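Local coordinates for protein ribokinase (Arabidopsis thaliana, PDB 6ILS) that catalyses the magnesium-dependent transfer of a phosphate group from ATP to O-5 of ribose, yielding D-ribose 5-phosphate, at residues K239-S244 and S274-L279. Numbering follows the deposited sequence.
Sequences KPIQQS and SHEECL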
ATOM      1  N   LYS B 239      -3.058 -28.861  36.471  1.00 28.03           N
ATOM      2  CA  LYS B 239      -4.013 -29.376  35.508  1.00 28.66           C
ATOM      3  C   LYS B 239      -4.291 -28.276  34.479  1.00 22.94           C
ATOM      4  O   LYS B 239      -4.460 -27.126  34.860  1.00 27.82           O
ATOM      5  CB  LYS B 239      -5.300 -29.801  36.218  1.00 31.90           C
ATOM      6  CG  LYS B 239      -6.305 -30.506  35.336  1.00 39.03           C
ATOM      7  CD  LYS B 239      -7.623 -30.735  36.084  1.00 44.51           C
ATOM      8  CE  LYS B 239      -8.705 -31.248  35.142  1.00 51.51           C
ATOM      9  NZ  LYS B 239     -10.015 -31.435  35.832  1.00 59.21           N
ATOM     10  N   PRO B 240      -4.323 -28.624  33.188  1.00 26.24           N
ATOM     11  CA  PRO B 240      -4.644 -27.672  32.118  1.00 23.21           C
ATOM     12  C   PRO B 240      -6.064 -27.132  32.259  1.00 29.53           C
ATOM     13  O   PRO B 240      -6.944 -27.837  32.750  1.00 29.63           O
ATOM     14  CB  PRO B 240      -4.514 -28.509  30.838  1.00 27.37           C
ATOM     15  CG  PRO B 240      -3.635 -29.665  31.222  1.00 32.76           C
ATOM     16  CD  PRO B 240      -3.983 -29.950  32.651  1.00 33.60           C
ATOM     17  N   ILE B 241      -6.268 -25.887  31.849  1.00 25.99           N
ATOM     18  CA  ILE B 241      -7.598 -25.280  31.818  1.00 28.26           C
ATOM     19  C   ILE B 241      -8.037 -25.155  30.375  1.00 30.21           C
ATOM     20  O   ILE B 241      -7.293 -24.636  29.547  1.00 27.58           O
ATOM     21  CB  ILE B 241      -7.597 -23.896  32.485  1.00 26.92           C
ATOM     22  CG1 ILE B 241      -7.044 -24.010  33.900  1.00 34.77           C
ATOM     23  CG2 ILE B 241      -9.002 -23.300  32.517  1.00 37.18           C
ATOM     24  CD1 ILE B 241      -6.662 -22.702  34.483  1.00 33.66           C
ATOM     25  N   GLN B 242      -9.229 -25.644  30.048  1.00 27.23           N
ATOM     26  CA  GLN B 242      -9.707 -25.536  28.682  1.00 27.08           C
ATOM     27  C   GLN B 242     -10.871 -24.551  28.612  1.00 25.31           C
ATOM     28  O   GLN B 242     -11.672 -24.458  29.540  1.00 24.54           O
ATOM     29  CB  GLN B 242     -10.125 -26.899  28.142  1.00 29.77           C
ATOM     30  CG  GLN B 242      -8.984 -27.909  28.084  1.00 33.66           C
ATOM     31  CD  GLN B 242      -9.439 -29.277  27.591  1.00 39.35           C
ATOM     32  OE1 GLN B 242      -9.463 -30.247  28.351  1.00 40.10           O
ATOM     33  NE2 GLN B 242      -9.791 -29.361  26.316  1.00 41.57           N
ATOM     34  N   GLN B 243     -10.934 -23.808  27.512  1.00 21.92           N
ATOM     35  CA  GLN B 243     -12.007 -22.839  27.272  1.00 20.17           C
ATOM     36  C   GLN B 243     -12.456 -22.976  25.828  1.00 20.98           C
ATOM     37  O   GLN B 243     -11.656 -22.820  24.898  1.00 21.84           O
ATOM     38  CB  GLN B 243     -11.523 -21.413  27.571  1.00 21.68           C
ATOM     39  CG  GLN B 243     -12.526 -20.295  27.206  1.00 18.08           C
ATOM     40  CD  GLN B 243     -13.833 -20.396  27.973  1.00 20.28           C
ATOM     41  OE1 GLN B 243     -13.845 -20.402  29.203  1.00 20.09           O
ATOM     42  NE2 GLN B 243     -14.948 -20.475  27.243  1.00 19.44           N
ATOM     43  N   SER B 244     -13.732 -23.282  25.611  1.00 20.24           N
ATOM     44  CA  SER B 244     -14.211 -23.434  24.241  1.00 20.65           C
ATOM     45  C   SER B 244     -14.432 -22.042  23.654  1.00 19.74           C
ATOM     46  O   SER B 244     -14.328 -21.062  24.380  1.00 18.20           O
ATOM     47  CB  SER B 244     -15.498 -24.262  24.208  1.00 28.42           C
ATOM     48  OG  SER B 244     -16.471 -23.635  25.014  1.00 38.80           O
ATOM     49  N   SER B 274      -8.583 -14.590  37.732  1.00 24.19           N
ATOM     50  CA  SER B 274      -8.205 -16.022  37.768  1.00 24.38           C
ATOM     51  C   SER B 274      -7.854 -16.522  36.366  1.00 25.40           C
ATOM     52  O   SER B 274      -8.334 -15.954  35.419  1.00 22.90           O
ATOM     53  CB  SER B 274      -9.315 -16.829  38.348  1.00 24.81           C
ATOM     54  OG  SER B 274     -10.380 -16.970  37.443  1.00 23.90           O
ATOM     55  N   HIS B 275      -7.063 -17.583  36.268  1.00 22.12           N
ATOM     56  CA  HIS B 275      -6.729 -18.142  34.937  1.00 23.15           C
ATOM     57  C   HIS B 275      -8.028 -18.460  34.185  1.00 23.81           C
ATOM     58  O   HIS B 275      -8.130 -18.158  33.015  1.00 18.64           O
ATOM     59  CB  HIS B 275      -5.861 -19.394  35.091  1.00 27.72           C
ATOM     60  CG  HIS B 275      -4.594 -19.178  35.838  1.00 31.16           C
ATOM     61  ND1 HIS B 275      -3.781 -18.122  35.593  1.00 38.88           N
ATOM     62  CD2 HIS B 275      -3.997 -19.892  36.806  1.00 37.05           C
ATOM     63  CE1 HIS B 275      -2.727 -18.193  36.364  1.00 38.06           C
ATOM     64  NE2 HIS B 275      -2.850 -19.251  37.122  1.00 35.97           N
ATOM     65  N   GLU B 276      -8.973 -19.064  34.891  1.00 19.56           N
ATOM     66  CA  GLU B 276     -10.260 -19.362  34.276  1.00 24.88           C
ATOM     67  C   GLU B 276     -10.925 -18.099  33.727  1.00 20.35           C
ATOM     68  O   GLU B 276     -11.392 -18.089  32.593  1.00 20.35           O
ATOM     69  CB  GLU B 276     -11.197 -20.035  35.279  1.00 28.68           C
ATOM     70  CG  GLU B 276     -10.851 -21.484  35.590  1.00 35.82           C
ATOM     71  CD  GLU B 276      -9.686 -21.647  36.573  1.00 38.94           C
ATOM     72  OE1 GLU B 276      -9.254 -20.642  37.203  1.00 31.07           O
ATOM     73  OE2 GLU B 276      -9.220 -22.804  36.721  1.00 42.26           O
ATOM     74  N   GLU B 277     -10.976 -17.056  34.545  1.00 19.75           N
ATOM     75  CA  GLU B 277     -11.586 -15.788  34.135  1.00 22.08           C
ATOM     76  C   GLU B 277     -10.811 -15.147  32.988  1.00 20.22           C
ATOM     77  O   GLU B 277     -11.419 -14.551  32.097  1.00 19.57           O
ATOM     78  CB  GLU B 277     -11.660 -14.812  35.314  1.00 23.80           C
ATOM     79  CG  GLU B 277     -12.736 -15.134  36.360  1.00 26.89           C
ATOM     80  CD  GLU B 277     -12.512 -14.442  37.709  1.00 30.99           C
ATOM     81  OE1 GLU B 277     -11.426 -13.858  37.939  1.00 29.92           O
ATOM     82  OE2 GLU B 277     -13.430 -14.498  38.556  1.00 39.34           O
ATOM     83  N   CYS B 278      -9.480 -15.259  33.024  1.00 19.87           N
ATOM     84  CA  CYS B 278      -8.632 -14.724  31.952  1.00 17.99           C
ATOM     85  C   CYS B 278      -8.958 -15.379  30.618  1.00 18.32           C
ATOM     86  O   CYS B 278      -9.120 -14.693  29.611  1.00 16.77           O
ATOM     87  CB  CYS B 278      -7.144 -14.918  32.267  1.00 20.98           C
ATOM     88  SG  CYS B 278      -6.542 -13.877  33.587  1.00 24.04           S
ATOM     89  N   LEU B 279      -9.050 -16.705  30.606  1.00 17.72           N
ATOM     90  CA  LEU B 279      -9.388 -17.423  29.387  1.00 17.73           C
ATOM     91  C   LEU B 279     -10.777 -17.058  28.865  1.00 17.76           C
ATOM     92  O   LEU B 279     -10.978 -16.902  27.661  1.00 16.22           O
ATOM     93  CB  LEU B 279      -9.314 -18.928  29.616  1.00 16.29           C
ATOM     94  CG  LEU B 279      -7.942 -19.600  29.538  1.00 20.53           C
ATOM     95  CD1 LEU B 279      -8.087 -21.101  29.737  1.00 20.91           C
ATOM     96  CD2 LEU B 279      -7.267 -19.328  28.197  1.00 17.16           C
TER
HETATM   97  O   HOH W   1     -12.237 -20.552  31.340  1.00 21.24           O
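At the edge of the large central sheet of this PfkB-family kinase, the outermost strand 241-243 packs against the first turn of helix 275-289 through Ile241, which meets His275, Glu276 and Leu279. A chi1 of -55° sets CG1 of Ile241 anti to the carbonyl carbon, and an extended chi2 (164°) carries CD1 on to the helix start, 3.5 Å from His275 CB and 3.4 Å from Glu276 OE2. Its other branch turns to Leu279, CG2 lying 3.7 Å from CD1 of that leucine. Leu279 also reaches Gln243, their CB atoms 3.9 Å apart, and touches Phe261 of helix 257-270. No direct hydrogen bond joins strand and helix; instead a water donates to Gln243 OE1 (2.7 Å) and to Glu276 O. Gln243 NE2 donates to Ser244 O nearly within its own amide plane, which would limit rotation of the amide. An alanine at Ile241 would probably leave a gap beside His275 CB and Leu279 CD1, loosening the strand's apolar hold on the helix. The helix start is closed by a capping box, Glu277 N donating to Ser274 OG and Ser274 N to Glu277 OE1. Such packing of a helix over a sheet's edge strand belongs to the layered alpha/beta fold of ribokinases.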